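Local coordinates for tail spike protein (Acinetobacter phage vB_AbaP_AS12, PDB 6EU4) that probably recognises, and perhaps depolymerises, the capsular polysaccharide of Acinetobacter baumannii as the trimeric receptor-binding tailspike of the phage, at residues Lys234-Trp239 / Thr262-Asn267; Met169-Asp174 / Tyr212-Ala217. All blocks are in the same frame, centred on the assembly; numbering follows the deposited sequence. Where two conformers were deposited one is given.

Contact 1: residues Lys234-Trp239 / Thr262-Asn267; sequences KSVDAW and TAWTPN
Where the chain turns from strand 233-234 into strand 237-239, Val-236 and Asp-237 meet the loop 262-267 with neighbouring but very different side chains. Val-236 forks. Its CG1, anti to the backbone N, crosses obliquely to the indole and lies 3.8 Å from CD1 of Trp-264, while its CG2 runs tip to tip into Thr-262, 3.9 Å from that residue's CG2. Thr-262 itself is held by an ST turn, its OG1 accepting from the backbone N of Trp-264.

Asp-237 carries the polar half. With CG anti to the backbone N (chi1 -177°), OD2 accepts the N-H of Trp-264, NE1 to OD2 3.0 Å, nearly straight at 167°. The oxygen sits almost in the indole plane and uses its anti lone pair, although carboxylate and ring planes are 68° apart; a second bond, from Tyr-187 OH, also grips OD2, so the buried carboxylate is well satisfied on that side. OD1 lies only 3.0 Å from the carbonyl O of Asn-267, two acceptors close together without a bond, which may disfavour charge on OD1. Water 1 donates to OD1 and to Asn-267 OD1, bridging the segments. The same carbonyl receives a CA-H...O contact from Asp-237 CA at 3.1 Å.

The contact sets the loop linking strands 253-257 and 268-274 over strand 237-239, outermost within this chain of a small parallel sheet, whose middle strand 215-217 touches the indole through Leu-215.

Contact 2: residues Met169-Asp174 / Tyr212-Ala217; sequences MNFDVD and YAPLIA
Two aromatic rings frame this apolar contact. The Tyr-212 ring has Pro-214 CD over the centre of one face, 3.7 Å above its plane, a CH-pi type of packing within the same segment; at its edge, in plane, water 2 lies 2.6 Å from the OH of Tyr-212 and donates to the carbonyl O of Asn-170, bridging the segments where no direct hydrogen bond joins them. The ring of Phe-171 is met obliquely by the same proline, whose CG comes to 3.6 Å from CE2 of Phe-171. Pro-214 thus touches both rings, Tyr-212 with CD and Phe-171 with CG.

Val-173 closes on Tyr-212 at about a right angle: chi1 of -56° sets its CG1 anti to the carbonyl carbon and leaves CG2 in the crowded position, obliquely 3.5 Å from CD2 of Tyr-212. The tyrosine ring is brought there with CG anti to the backbone N (chi1 -176°). At the other end the selenomethionine at Met-169 curls through three like-signed torsions, so that its methyl CE lies loosely against CD1 of Leu-215 (4.3 Å) and, at much the same distance, Pro-214 CB. An Asx turn, Asn-170 OD1 accepting the N-H of Asp-172 at 2.7 Å, shapes the bend between Met-169 and Val-173.

The segments run nearly antiparallel but pair no backbone. Segment 169-174 leaves the hairpin 161-164/167-170 for strand 175-179, which hydrogen-bonds in parallel to strand 211-212, consistent with successive coils of a parallel beta-helix as in other phage tailspikes; segment 212-217 passes from there into strand 215-217, beside strand 237-239.

Followed from the N terminus, the two contacts come in series: contact 2 closes the excursion from 169-174 to 212-217 before contact 1 closes the shorter one from 234-239 to 262-267, so they neither nest nor cross. Their centres are nonetheless about 9 Å apart, because segments 212-217 and 234-239 follow equivalent paths on successive coils of what appears to be a right-handed parallel beta-helix, the fold common among tailspikes. Pro-214 O probably accepts from both Val-236 N and Asp-237 N, at 2.8 Å each. Together the contacts tie the protruding hairpin 161-164/167-170, the small sheet 188-189/215-217/237-239 and the loop 262-267 to one flank of the solenoid.

Contact 1: residues Lys234-Trp239 / Thr262-Asn267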
loop_
_atom_site.group_PDB
_atom_site.type_symbol
_atom_site.label_atom_id
_atom_site.label_comp_id
_atom_site.label_asym_id
_atom_site.label_seq_id
_atom_site.Cartn_x
_atom_site.Cartn_y
_atom_site.Cartn_z
ATOM N N LYS A 234 5.343 18.917 16.516
ATOM C CA LYS A 234 5.006 20.101 15.736
ATOM C C LYS A 234 6.174 20.501 14.841
ATOM O O LYS A 234 7.270 20.764 15.340
ATOM C CB LYS A 234 4.646 21.233 16.681
ATOM C CG LYS A 234 4.118 22.459 16.007
ATOM C CD LYS A 234 3.621 23.447 17.051
ATOM C CE LYS A 234 2.787 24.535 16.425
ATOM N NZ LYS A 234 2.255 25.478 17.481
ATOM N N SER A 235 5.922 20.597 13.536
ATOM C CA SER A 235 6.962 20.844 12.550
ATOM C C SER A 235 6.410 21.755 11.458
ATOM O O SER A 235 5.194 21.850 11.255
ATOM C CB SER A 235 7.464 19.510 11.971
ATOM O OG SER A 235 8.502 19.673 11.018
ATOM N N VAL A 236 7.329 22.414 10.749
ATOM C CA VAL A 236 7.011 23.318 9.639
ATOM C C VAL A 236 7.432 22.730 8.294
ATOM O O VAL A 236 6.686 22.790 7.309
ATOM C CB VAL A 236 7.684 24.693 9.849
ATOM C CG1 VAL A 236 7.491 25.576 8.642
ATOM C CG2 VAL A 236 7.164 25.395 11.105
ATOM N N ASP A 237 8.663 22.222 8.219
ATOM C CA ASP A 237 9.268 21.748 6.976
ATOM C C ASP A 237 10.105 20.542 7.382
ATOM O O ASP A 237 11.169 20.698 7.994
ATOM C CB ASP A 237 10.113 22.839 6.318
ATOM C CG ASP A 237 10.719 22.418 4.971
ATOM O OD1 ASP A 237 10.952 21.222 4.721
ATOM O OD2 ASP A 237 11.008 23.329 4.160
ATOM N N ALA A 238 9.592 19.355 7.076
ATOM C CA ALA A 238 10.236 18.080 7.344
ATOM C C ALA A 238 10.350 17.328 6.030
ATOM O O ALA A 238 9.381 17.261 5.262
ATOM C CB ALA A 238 9.423 17.263 8.365
ATOM N N TRP A 239 11.521 16.773 5.760
ATOM C CA TRP A 239 11.655 15.949 4.567
ATOM C C TRP A 239 12.573 14.765 4.819
ATOM O O TRP A 239 13.535 14.843 5.590
ATOM C CB TRP A 239 12.122 16.782 3.378
ATOM C CG TRP A 239 13.404 17.560 3.537
ATOM C CD1 TRP A 239 13.578 18.768 4.185
ATOM C CD2 TRP A 239 14.676 17.200 3.015
ATOM N NE1 TRP A 239 14.881 19.171 4.078
ATOM C CE2 TRP A 239 15.579 18.225 3.369
ATOM C CE3 TRP A 239 15.144 16.106 2.271
ATOM C CZ2 TRP A 239 16.924 18.182 3.021
ATOM C CZ3 TRP A 239 16.477 16.075 1.915
ATOM C CH2 TRP A 239 17.348 17.112 2.290
ATOM N N THR A 262 5.061 30.380 11.394
ATOM C CA THR A 262 6.388 30.997 11.359
ATOM C C THR A 262 6.584 31.691 10.011
ATOM O O THR A 262 5.753 31.594 9.097
ATOM C CB THR A 262 7.529 29.981 11.591
ATOM O OG1 THR A 262 7.822 29.271 10.368
ATOM C CG2 THR A 262 7.180 28.993 12.701
ATOM N N ALA A 263 7.721 32.383 9.875
ATOM C CA ALA A 263 8.054 33.037 8.616
ATOM C C ALA A 263 8.429 32.048 7.518
ATOM O O ALA A 263 8.483 32.430 6.343
ATOM C CB ALA A 263 9.221 34.008 8.828
ATOM N N TRP A 264 8.714 30.803 7.868
ATOM C CA TRP A 264 9.142 29.810 6.886
ATOM C C TRP A 264 7.937 29.264 6.135
ATOM O O TRP A 264 6.924 28.913 6.745
ATOM C CB TRP A 264 9.862 28.680 7.604
ATOM C CG TRP A 264 10.626 27.728 6.775
ATOM C CD1 TRP A 264 10.136 26.646 6.084
ATOM C CD2 TRP A 264 12.043 27.720 6.585
ATOM N NE1 TRP A 264 11.167 25.979 5.477
ATOM C CE2 TRP A 264 12.346 26.615 5.765
ATOM C CE3 TRP A 264 13.085 28.540 7.032
ATOM C CZ2 TRP A 264 13.645 26.314 5.376
ATOM C CZ3 TRP A 264 14.375 28.243 6.645
ATOM C CH2 TRP A 264 14.645 27.134 5.822
ATOM N N THR A 265 8.050 29.177 4.820
ATOM C CA THR A 265 6.961 28.619 4.022
ATOM C C THR A 265 6.811 27.116 4.247
ATOM O O THR A 265 7.754 26.359 3.955
ATOM C CB THR A 265 7.222 28.904 2.551
ATOM O OG1 THR A 265 7.190 30.331 2.347
ATOM C CG2 THR A 265 6.189 28.227 1.677
ATOM N N PRO A 266 5.648 26.634 4.697
ATOM C CA PRO A 266 5.471 25.189 4.893
ATOM C C PRO A 266 5.694 24.389 3.624
ATOM O O PRO A 266 5.208 24.729 2.543
ATOM C CB PRO A 266 4.018 25.066 5.364
ATOM C CG PRO A 266 3.740 26.354 6.016
ATOM C CD PRO A 266 4.489 27.384 5.210
ATOM N N ASN A 267 6.420 23.290 3.783
ATOM C CA ASN A 267 6.636 22.323 2.716
ATOM C C ASN A 267 7.208 21.070 3.347
ATOM O O ASN A 267 8.039 21.168 4.245
ATOM C CB ASN A 267 7.603 22.857 1.653
ATOM C CG ASN A 267 7.680 21.956 0.440
ATOM O OD1 ASN A 267 8.718 21.354 0.148
ATOM N ND2 ASN A 267 6.570 21.832 -0.256
HETATM O O HOH W 1 10.675 20.134 1.764
#

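Contact 2: residues Met169-Asp174 / Tyr212-Ala217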
loop_
_atom_site.group_PDB
_atom_site.type_symbol
_atom_site.label_atom_id
_atom_site.label_comp_id
_atom_site.label_asym_id
_atom_site.label_seq_id
_atom_site.Cartn_x
_atom_site.Cartn_y
_atom_site.Cartn_z
HETATM N N MSE A 169 13.576 33.161 12.287
HETATM C CA MSE A 169 12.995 32.100 13.089
HETATM C C MSE A 169 13.321 32.349 14.555
HETATM O O MSE A 169 14.315 32.970 14.901
HETATM C CB MSE A 169 13.530 30.737 12.652
HETATM C CG MSE A 169 13.374 30.483 11.167
HETATM SE SE MSE A 169 11.500 30.276 10.712
HETATM C CE MSE A 169 11.142 28.494 11.435
ATOM N N ASN A 170 12.463 31.846 15.423
ATOM C CA ASN A 170 12.654 31.984 16.856
ATOM C C ASN A 170 12.236 30.670 17.491
ATOM O O ASN A 170 11.147 30.162 17.217
ATOM C CB ASN A 170 11.850 33.155 17.409
ATOM C CG ASN A 170 12.158 33.434 18.878
ATOM O OD1 ASN A 170 11.974 32.569 19.726
ATOM N ND2 ASN A 170 12.629 34.644 19.171
ATOM N N PHE A 171 13.131 30.093 18.279
ATOM C CA PHE A 171 12.902 28.785 18.867
ATOM C C PHE A 171 12.513 28.875 20.344
ATOM O O PHE A 171 12.453 27.838 21.028
ATOM C CB PHE A 171 14.142 27.921 18.684
ATOM C CG PHE A 171 14.540 27.738 17.237
ATOM C CD1 PHE A 171 15.329 28.685 16.604
ATOM C CD2 PHE A 171 14.145 26.622 16.524
ATOM C CE1 PHE A 171 15.691 28.528 15.283
ATOM C CE2 PHE A 171 14.516 26.466 15.202
ATOM C CZ PHE A 171 15.282 27.418 14.590
ATOM N N ASP A 172 12.201 30.075 20.830
ATOM C CA ASP A 172 11.950 30.300 22.255
ATOM C C ASP A 172 10.468 30.067 22.573
ATOM O O ASP A 172 9.724 30.972 22.969
ATOM C CB ASP A 172 12.385 31.707 22.653
ATOM C CG ASP A 172 13.903 31.940 22.489
ATOM O OD1 ASP A 172 14.655 30.972 22.228
ATOM O OD2 ASP A 172 14.348 33.103 22.642
ATOM N N VAL A 173 10.056 28.822 22.382
ATOM C CA VAL A 173 8.694 28.372 22.638
ATOM C C VAL A 173 8.686 27.469 23.862
ATOM O O VAL A 173 9.718 26.944 24.294
ATOM C CB VAL A 173 8.094 27.624 21.426
ATOM C CG1 VAL A 173 8.134 28.492 20.187
ATOM C CG2 VAL A 173 8.826 26.344 21.157
ATOM N N ASP A 174 7.490 27.280 24.421
ATOM C CA ASP A 174 7.301 26.345 25.530
ATOM C C ASP A 174 7.187 24.939 24.947
ATOM O O ASP A 174 6.130 24.548 24.449
ATOM C CB ASP A 174 6.060 26.695 26.341
ATOM C CG ASP A 174 5.835 25.724 27.497
ATOM O OD1 ASP A 174 6.778 24.973 27.830
ATOM O OD2 ASP A 174 4.727 25.718 28.068
ATOM N N TYR A 212 9.120 20.263 19.499
ATOM C CA TYR A 212 9.034 21.341 18.523
ATOM C C TYR A 212 10.220 21.166 17.581
ATOM O O TYR A 212 11.371 21.410 17.955
ATOM C CB TYR A 212 9.030 22.719 19.175
ATOM C CG TYR A 212 8.835 23.821 18.157
ATOM C CD1 TYR A 212 7.799 23.758 17.239
ATOM C CD2 TYR A 212 9.708 24.896 18.079
ATOM C CE1 TYR A 212 7.617 24.740 16.290
ATOM C CE2 TYR A 212 9.534 25.891 17.128
ATOM C CZ TYR A 212 8.487 25.805 16.235
ATOM O OH TYR A 212 8.293 26.785 15.282
ATOM N N ALA A 213 9.934 20.728 16.371
ATOM C CA ALA A 213 10.962 20.360 15.395
ATOM C C ALA A 213 10.637 21.058 14.086
ATOM O O ALA A 213 10.230 20.420 13.105
ATOM C CB ALA A 213 11.030 18.844 15.228
ATOM N N PRO A 214 10.804 22.379 14.037
ATOM C CA PRO A 214 10.251 23.126 12.898
ATOM C C PRO A 214 10.888 22.737 11.571
ATOM O O PRO A 214 10.169 22.543 10.582
ATOM C CB PRO A 214 10.523 24.590 13.264
ATOM C CG PRO A 214 11.579 24.551 14.351
ATOM C CD PRO A 214 11.320 23.262 15.093
ATOM N N LEU A 215 12.213 22.613 11.527
ATOM C CA LEU A 215 12.969 22.373 10.292
ATOM C C LEU A 215 13.813 21.117 10.511
ATOM O O LEU A 215 14.842 21.176 11.193
ATOM C CB LEU A 215 13.850 23.581 9.940
ATOM C CG LEU A 215 13.183 24.966 9.952
ATOM C CD1 LEU A 215 14.207 26.067 9.692
ATOM C CD2 LEU A 215 12.059 25.042 8.929
ATOM N N ILE A 216 13.389 19.987 9.939
ATOM C CA ILE A 216 14.069 18.708 10.153
ATOM C C ILE A 216 14.168 17.956 8.837
ATOM O O ILE A 216 13.345 18.126 7.928
ATOM C CB ILE A 216 13.363 17.815 11.207
ATOM C CG1 ILE A 216 11.876 17.674 10.883
ATOM C CG2 ILE A 216 13.575 18.382 12.602
ATOM C CD1 ILE A 216 11.146 16.656 11.748
ATOM N N ALA A 217 15.198 17.125 8.734
ATOM C CA ALA A 217 15.398 16.354 7.518
ATOM C C ALA A 217 16.229 15.124 7.826
ATOM O O ALA A 217 17.029 15.109 8.767
ATOM C CB ALA A 217 16.117 17.167 6.437
HETATM O O HOH W 2 10.181 28.617 15.033
#